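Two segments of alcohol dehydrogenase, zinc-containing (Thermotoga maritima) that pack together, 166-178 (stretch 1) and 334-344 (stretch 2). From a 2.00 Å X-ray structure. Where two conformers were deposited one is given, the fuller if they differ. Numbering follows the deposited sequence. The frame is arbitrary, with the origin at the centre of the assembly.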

ATOM      1  N   GLU A 166      -3.067 -21.337  29.745  1.00 34.55           N
ATOM      2  CA  GLU A 166      -2.215 -21.368  30.948  1.00 37.05           C
ATOM      3  C   GLU A 166      -0.727 -21.388  30.588  1.00 36.55           C
ATOM      4  O   GLU A 166       0.119 -21.249  31.471  1.00 38.11           O
ATOM      5  CB  GLU A 166      -2.564 -22.565  31.821  1.00 37.07           C
ATOM      6  CG  GLU A 166      -4.041 -22.572  32.175  1.00 41.04           C
ATOM      7  CD  GLU A 166      -4.457 -23.682  33.100  1.00 42.41           C
ATOM      8  OE1 GLU A 166      -4.106 -24.870  32.848  1.00 50.95           O
ATOM      9  OE2 GLU A 166      -5.168 -23.349  34.083  1.00 52.97           O
ATOM     10  N   LYS A 167      -0.413 -21.572  29.308  1.00 35.51           N
ATOM     11  CA  LYS A 167       0.978 -21.487  28.831  1.00 35.30           C
ATOM     12  C   LYS A 167       1.409 -20.064  28.456  1.00 34.45           C
ATOM     13  O   LYS A 167       2.547 -19.849  28.082  1.00 34.34           O
ATOM     14  CB  LYS A 167       1.141 -22.357  27.610  1.00 35.20           C
ATOM     15  CG  LYS A 167       0.883 -23.813  27.882  1.00 37.50           C
ATOM     16  N   ASP A 168       0.474 -19.116  28.499  1.00 31.85           N
ATOM     17  CA  ASP A 168       0.775 -17.713  28.217  1.00 31.72           C
ATOM     18  C   ASP A 168       1.190 -17.002  29.485  1.00 30.58           C
ATOM     19  O   ASP A 168       0.676 -17.298  30.558  1.00 30.02           O
ATOM     20  CB  ASP A 168      -0.439 -17.016  27.588  1.00 30.72           C
ATOM     21  CG  ASP A 168      -0.721 -17.542  26.216  1.00 32.42           C
ATOM     22  OD1 ASP A 168       0.090 -17.282  25.302  1.00 30.34           O
ATOM     23  OD2 ASP A 168      -1.693 -18.265  25.972  1.00 31.73           O
ATOM     24  N   ASP A 169       2.111 -16.059  29.343  1.00 29.53           N
ATOM     25  CA  ASP A 169       2.601 -15.284  30.462  1.00 30.15           C
ATOM     26  C   ASP A 169       1.706 -14.036  30.614  1.00 29.70           C
ATOM     27  O   ASP A 169       1.837 -13.061  29.899  1.00 29.11           O
ATOM     28  CB  ASP A 169       4.084 -14.950  30.259  1.00 29.44           C
ATOM     29  CG  ASP A 169       4.721 -14.323  31.482  1.00 32.13           C
ATOM     30  OD1 ASP A 169       4.093 -13.507  32.171  1.00 34.23           O
ATOM     31  OD2 ASP A 169       5.883 -14.550  31.806  1.00 34.54           O
ATOM     32  N   LEU A 170       0.779 -14.078  31.574  1.00 30.78           N
ATOM     33  CA  LEU A 170      -0.230 -13.027  31.689  1.00 30.78           C
ATOM     34  C   LEU A 170       0.331 -11.707  32.143  1.00 31.09           C
ATOM     35  O   LEU A 170      -0.172 -10.655  31.772  1.00 31.85           O
ATOM     36  CB  LEU A 170      -1.322 -13.452  32.655  1.00 31.88           C
ATOM     37  CG  LEU A 170      -2.092 -14.715  32.310  1.00 34.86           C
ATOM     38  CD1 LEU A 170      -3.326 -14.756  33.221  1.00 38.25           C
ATOM     39  CD2 LEU A 170      -2.481 -14.737  30.874  1.00 35.11           C
ATOM     40  N   ASP A 171       1.380 -11.762  32.943  1.00 31.43           N
ATOM     41  CA  ASP A 171       2.108 -10.558  33.316  1.00 31.54           C
ATOM     42  C   ASP A 171       2.687  -9.864  32.103  1.00 29.97           C
ATOM     43  O   ASP A 171       2.567  -8.664  31.991  1.00 29.32           O
ATOM     44  CB  ASP A 171       3.232 -10.926  34.269  1.00 32.83           C
ATOM     45  CG  ASP A 171       2.748 -11.149  35.695  1.00 36.57           C
ATOM     46  OD1 ASP A 171       1.559 -10.875  36.005  1.00 37.79           O
ATOM     47  OD2 ASP A 171       3.514 -11.578  36.562  1.00 40.58           O
ATOM     48  N   VAL A 172       3.330 -10.622  31.207  1.00 28.78           N
ATOM     49  CA  VAL A 172       3.907 -10.038  29.990  1.00 28.93           C
ATOM     50  C   VAL A 172       2.785  -9.528  29.098  1.00 30.02           C
ATOM     51  O   VAL A 172       2.915  -8.462  28.485  1.00 32.17           O
ATOM     52  CB  VAL A 172       4.799 -11.039  29.242  1.00 28.22           C
ATOM     53  CG1 VAL A 172       5.191 -10.514  27.848  1.00 29.22           C
ATOM     54  CG2 VAL A 172       6.044 -11.334  30.067  1.00 27.67           C
ATOM     55  N   LEU A 173       1.699 -10.289  28.970  1.00 30.33           N
ATOM     56  CA  LEU A 173       0.581  -9.828  28.144  1.00 30.64           C
ATOM     57  C   LEU A 173      -0.035  -8.525  28.657  1.00 31.59           C
ATOM     58  O   LEU A 173      -0.317  -7.619  27.874  1.00 32.52           O
ATOM     59  CB  LEU A 173      -0.522 -10.887  28.027  1.00 31.12           C
ATOM     60  CG  LEU A 173      -0.100 -12.075  27.171  1.00 30.72           C
ATOM     61  CD1 LEU A 173      -1.190 -13.141  27.209  1.00 29.57           C
ATOM     62  CD2 LEU A 173       0.198 -11.621  25.744  1.00 31.36           C
ATOM     63  N   ALA A 174      -0.257  -8.433  29.942  1.00 31.63           N
ATOM     64  CA  ALA A 174      -0.804  -7.183  30.510  1.00 33.43           C
ATOM     65  C   ALA A 174       0.042  -5.956  30.125  1.00 34.47           C
ATOM     66  O   ALA A 174      -0.484  -4.954  29.558  1.00 36.73           O
ATOM     67  CB  ALA A 174      -0.959  -7.294  32.007  1.00 32.05           C
ATOM     68  N   MET A 175       1.335  -6.047  30.334  1.00 35.54           N
ATOM     69  CA  MET A 175       2.236  -4.944  29.951  1.00 36.95           C
ATOM     70  C   MET A 175       2.201  -4.639  28.440  1.00 37.49           C
ATOM     71  O   MET A 175       2.217  -3.481  28.022  1.00 38.36           O
ATOM     72  CB  MET A 175       3.648  -5.279  30.414  1.00 37.75           C
ATOM     73  CG  MET A 175       4.696  -4.609  29.569  1.00 37.77           C
ATOM     74  SD  MET A 175       6.304  -5.094  30.063  1.00 37.31           S
ATOM     75  CE  MET A 175       6.366  -6.827  29.660  1.00 38.46           C
ATOM     76  N   ALA A 176       2.115  -5.682  27.629  1.00 37.01           N
ATOM     77  CA  ALA A 176       2.185  -5.581  26.181  1.00 37.67           C
ATOM     78  C   ALA A 176       1.040  -4.780  25.594  1.00 39.09           C
ATOM     79  O   ALA A 176       1.152  -4.207  24.503  1.00 38.79           O
ATOM     80  CB  ALA A 176       2.118  -6.974  25.575  1.00 37.17           C
ATOM     81  N   MET A 177      -0.061  -4.772  26.315  1.00 39.32           N
ATOM     82  CA  MET A 177      -1.325  -4.231  25.828  1.00 41.60           C
ATOM     83  C   MET A 177      -1.179  -2.755  25.549  1.00 40.85           C
ATOM     84  O   MET A 177      -1.846  -2.214  24.664  1.00 41.84           O
ATOM     85  CB  MET A 177      -2.396  -4.364  26.910  1.00 42.36           C
ATOM     86  CG  MET A 177      -2.741  -5.751  27.300  1.00 47.80           C
ATOM     87  SD  MET A 177      -3.672  -6.472  25.963  1.00 54.57           S
ATOM     88  CE  MET A 177      -2.353  -7.080  24.847  1.00 53.86           C
ATOM     89  N   CYS A 178      -0.353  -2.097  26.343  1.00 38.96           N
ATOM     90  CA  CYS A 178      -0.198  -0.688  26.166  1.00 38.09           C
ATOM     91  C   CYS A 178       1.030  -0.387  25.304  1.00 36.78           C
ATOM     92  O   CYS A 178       0.872  -0.171  24.067  1.00 34.54           O
ATOM     93  CB  CYS A 178      -0.073  -0.014  27.517  0.65 37.82           C
ATOM     94  SG  CYS A 178       0.161   1.715  27.279  0.65 41.10           S
ATOM     95  N   LYS A 334      -2.138  -8.622  16.781  1.00 28.92           N
ATOM     96  CA  LYS A 334      -0.802  -8.881  16.248  1.00 29.31           C
ATOM     97  C   LYS A 334       0.283  -8.733  17.308  1.00 28.13           C
ATOM     98  O   LYS A 334       1.314  -9.419  17.288  1.00 26.60           O
ATOM     99  CB  LYS A 334      -0.534  -7.995  15.035  1.00 30.25           C
ATOM    100  CG  LYS A 334      -1.550  -8.178  13.946  1.00 32.06           C
ATOM    101  CD  LYS A 334      -1.428  -7.154  12.823  1.00 30.48           C
ATOM    102  CE  LYS A 334      -2.615  -7.311  11.857  1.00 36.95           C
ATOM    103  NZ  LYS A 334      -2.801  -6.184  10.831  1.00 37.45           N
ATOM    104  N   THR A 335       0.059  -7.828  18.248  1.00 27.60           N
ATOM    105  CA  THR A 335       0.989  -7.657  19.387  1.00 27.26           C
ATOM    106  C   THR A 335       0.969  -8.893  20.287  1.00 27.56           C
ATOM    107  O   THR A 335       2.018  -9.368  20.723  1.00 28.36           O
ATOM    108  CB  THR A 335       0.596  -6.415  20.191  1.00 27.19           C
ATOM    109  OG1 THR A 335       0.779  -5.250  19.366  1.00 29.23           O
ATOM    110  CG2 THR A 335       1.485  -6.225  21.415  1.00 25.31           C
ATOM    111  N   VAL A 336      -0.218  -9.403  20.588  1.00 27.28           N
ATOM    112  CA  VAL A 336      -0.323 -10.616  21.358  1.00 27.76           C
ATOM    113  C   VAL A 336       0.417 -11.749  20.637  1.00 27.19           C
ATOM    114  O   VAL A 336       1.158 -12.490  21.285  1.00 26.75           O
ATOM    115  CB  VAL A 336      -1.810 -10.978  21.634  1.00 28.60           C
ATOM    116  CG1 VAL A 336      -1.965 -12.381  22.162  1.00 30.70           C
ATOM    117  CG2 VAL A 336      -2.432  -9.957  22.560  1.00 30.76           C
ATOM    118  N   SER A 337       0.283 -11.867  19.310  1.00 26.41           N
ATOM    119  CA  SER A 337       1.008 -12.950  18.583  1.00 27.84           C
ATOM    120  C   SER A 337       2.535 -12.816  18.696  1.00 27.05           C
ATOM    121  O   SER A 337       3.233 -13.792  19.028  1.00 25.88           O
ATOM    122  CB  SER A 337       0.546 -13.049  17.119  1.00 28.80           C
ATOM    123  OG  SER A 337       1.294 -14.041  16.403  1.00 35.35           O
ATOM    124  N   ILE A 338       3.058 -11.617  18.443  1.00 26.62           N
ATOM    125  CA  ILE A 338       4.514 -11.405  18.561  1.00 27.18           C
ATOM    126  C   ILE A 338       4.988 -11.666  19.987  1.00 25.65           C
ATOM    127  O   ILE A 338       6.006 -12.333  20.232  1.00 25.63           O
ATOM    128  CB  ILE A 338       4.892  -9.996  18.103  1.00 26.59           C
ATOM    129  CG1 ILE A 338       4.707  -9.864  16.587  1.00 29.11           C
ATOM    130  CG2 ILE A 338       6.348  -9.672  18.428  1.00 27.23           C
ATOM    131  CD1 ILE A 338       4.678  -8.345  16.129  1.00 31.38           C
ATOM    132  N   THR A 339       4.241 -11.121  20.936  1.00 26.37           N
ATOM    133  CA  THR A 339       4.590 -11.229  22.333  1.00 27.14           C
ATOM    134  C   THR A 339       4.694 -12.718  22.754  1.00 28.38           C
ATOM    135  O   THR A 339       5.628 -13.121  23.447  1.00 27.21           O
ATOM    136  CB  THR A 339       3.590 -10.443  23.177  1.00 27.58           C
ATOM    137  OG1 THR A 339       3.709  -9.044  22.884  1.00 28.26           O
ATOM    138  CG2 THR A 339       3.926 -10.566  24.663  1.00 27.83           C
ATOM    139  N   SER A 340       3.746 -13.523  22.271  1.00 29.19           N
ATOM    140  CA  SER A 340       3.617 -14.924  22.639  1.00 29.30           C
ATOM    141  C   SER A 340       4.818 -15.759  22.175  1.00 28.98           C
ATOM    142  O   SER A 340       5.077 -16.801  22.742  1.00 29.11           O
ATOM    143  CB  SER A 340       2.316 -15.490  22.067  1.00 29.25           C
ATOM    144  OG  SER A 340       2.491 -15.731  20.675  1.00 29.97           O
ATOM    145  N   ARG A 341       5.539 -15.303  21.156  1.00 29.26           N
ATOM    146  CA  ARG A 341       6.787 -15.933  20.766  1.00 30.45           C
ATOM    147  C   ARG A 341       7.995 -15.353  21.492  1.00 28.04           C
ATOM    148  O   ARG A 341       9.102 -15.744  21.207  1.00 26.93           O
ATOM    149  CB  ARG A 341       7.023 -15.814  19.283  1.00 30.58           C
ATOM    150  CG  ARG A 341       5.934 -16.438  18.397  1.00 35.41           C
ATOM    151  CD  ARG A 341       6.254 -16.339  16.888  1.00 37.81           C
ATOM    152  NE  ARG A 341       5.969 -15.010  16.304  1.00 45.71           N
ATOM    153  CZ  ARG A 341       6.878 -14.199  15.724  1.00 46.82           C
ATOM    154  NH1 ARG A 341       8.187 -14.508  15.658  1.00 49.30           N
ATOM    155  NH2 ARG A 341       6.456 -13.025  15.238  1.00 47.25           N
ATOM    156  N   ASN A 342       7.801 -14.408  22.407  1.00 27.29           N
ATOM    157  CA  ASN A 342       8.947 -13.741  23.028  1.00 26.71           C
ATOM    158  C   ASN A 342       8.768 -13.523  24.523  1.00 27.39           C
ATOM    159  O   ASN A 342       9.350 -12.572  25.122  1.00 25.67           O
ATOM    160  CB  ASN A 342       9.143 -12.410  22.316  1.00 27.34           C
ATOM    161  CG  ASN A 342       9.634 -12.569  20.900  1.00 25.49           C
ATOM    162  OD1 ASN A 342      10.803 -12.786  20.688  1.00 26.43           O
ATOM    163  ND2 ASN A 342       8.755 -12.373  19.934  1.00 27.73           N
ATOM    164  N   TYR A 343       7.986 -14.391  25.150  1.00 26.57           N
ATOM    165  CA  TYR A 343       7.728 -14.253  26.590  1.00 27.28           C
ATOM    166  C   TYR A 343       8.998 -14.193  27.435  1.00 27.90           C
ATOM    167  O   TYR A 343       9.101 -13.380  28.335  1.00 29.73           O
ATOM    168  CB  TYR A 343       6.852 -15.413  27.127  1.00 28.36           C
ATOM    169  CG  TYR A 343       5.385 -15.327  26.736  1.00 28.20           C
ATOM    170  CD1 TYR A 343       4.680 -14.138  26.881  1.00 29.81           C
ATOM    171  CD2 TYR A 343       4.696 -16.446  26.271  1.00 28.73           C
ATOM    172  CE1 TYR A 343       3.334 -14.028  26.533  1.00 31.07           C
ATOM    173  CE2 TYR A 343       3.330 -16.349  25.909  1.00 27.07           C
ATOM    174  CZ  TYR A 343       2.655 -15.132  26.064  1.00 29.80           C
ATOM    175  OH  TYR A 343       1.319 -14.967  25.730  1.00 31.63           O
ATOM    176  N   GLN A 344       9.948 -15.065  27.187  1.00 27.23           N
ATOM    177  CA  GLN A 344      11.137 -15.074  28.015  1.00 29.94           C
ATOM    178  C   GLN A 344      11.990 -13.796  27.878  1.00 28.62           C
ATOM    179  O   GLN A 344      12.540 -13.307  28.864  1.00 30.33           O
ATOM    180  CB  GLN A 344      11.976 -16.312  27.727  1.00 30.36           C
ATOM    181  CG  GLN A 344      11.429 -17.605  28.371  1.00 34.15           C
ATOM    182  CD  GLN A 344      12.247 -18.830  27.961  1.00 35.11           C
ATOM    183  OE1 GLN A 344      12.970 -19.404  28.796  1.00 41.91           O
ATOM    184  NE2 GLN A 344      12.188 -19.197  26.652  1.00 40.06           N
TER

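This is a mostly apolar helix-to-helix contact, closed at one end by a tyrosine that packs against the loop before the first helix and hydrogen-bonds to an aspartate there. The axes of helices 170-178 and 334-340 approach to 9.7 Å, and their N-to-C directions differ by 138°, so the two cross obliquely, nearer antiparallel than parallel. By CA distance Leu 173 is nearest Val 336 and Ala 176 nearest Thr 335, in keeping with opposed directions.

Tyr 343 has the largest share of the 469 Å² buried, 124 Å² of its surface being covered. Its OH donates to Asp 168 OD1 at 2.7 Å, the one hydrogen bond between the stretches. Asp 169 lies over one face of the ring: its CB sits 3.9 Å from the Tyr 343 ring centroid, 25° off the normal, which identifies a CH-pi contact. Asp 169 also caps its own helix, since Val 172 N donates to Asp 169 OD1 at 3.1 Å with an N-H...acceptor angle of 161°; the residue thus serves helix start and ring at once. At the ring edge, Val 172 CG1 is 3.8 Å from Tyr 343 CD1, and Leu 173 CG is 4.0 Å from Tyr 343 CE1.

Further along, methyl groups fill the gap between the helices. Val 172 CG1 meets Thr 339 CG2 at 3.4 Å, a tight approach, while Leu 173 CD2 stands 4.3 Å from Val 336 CG1. Met 177 starts away from the partner, yet its end returns, placing CE 3.7 Å from Val 336 CG2. The Thr 339 hydroxyl is satisfied within its own helix, OG1 donating to Thr 335 O at 2.8 Å; Thr 339 OG1 also lies 3.7 Å from Ala 176 CB, and Thr 339 CG2 is 4.0 Å from Leu 173 CD2.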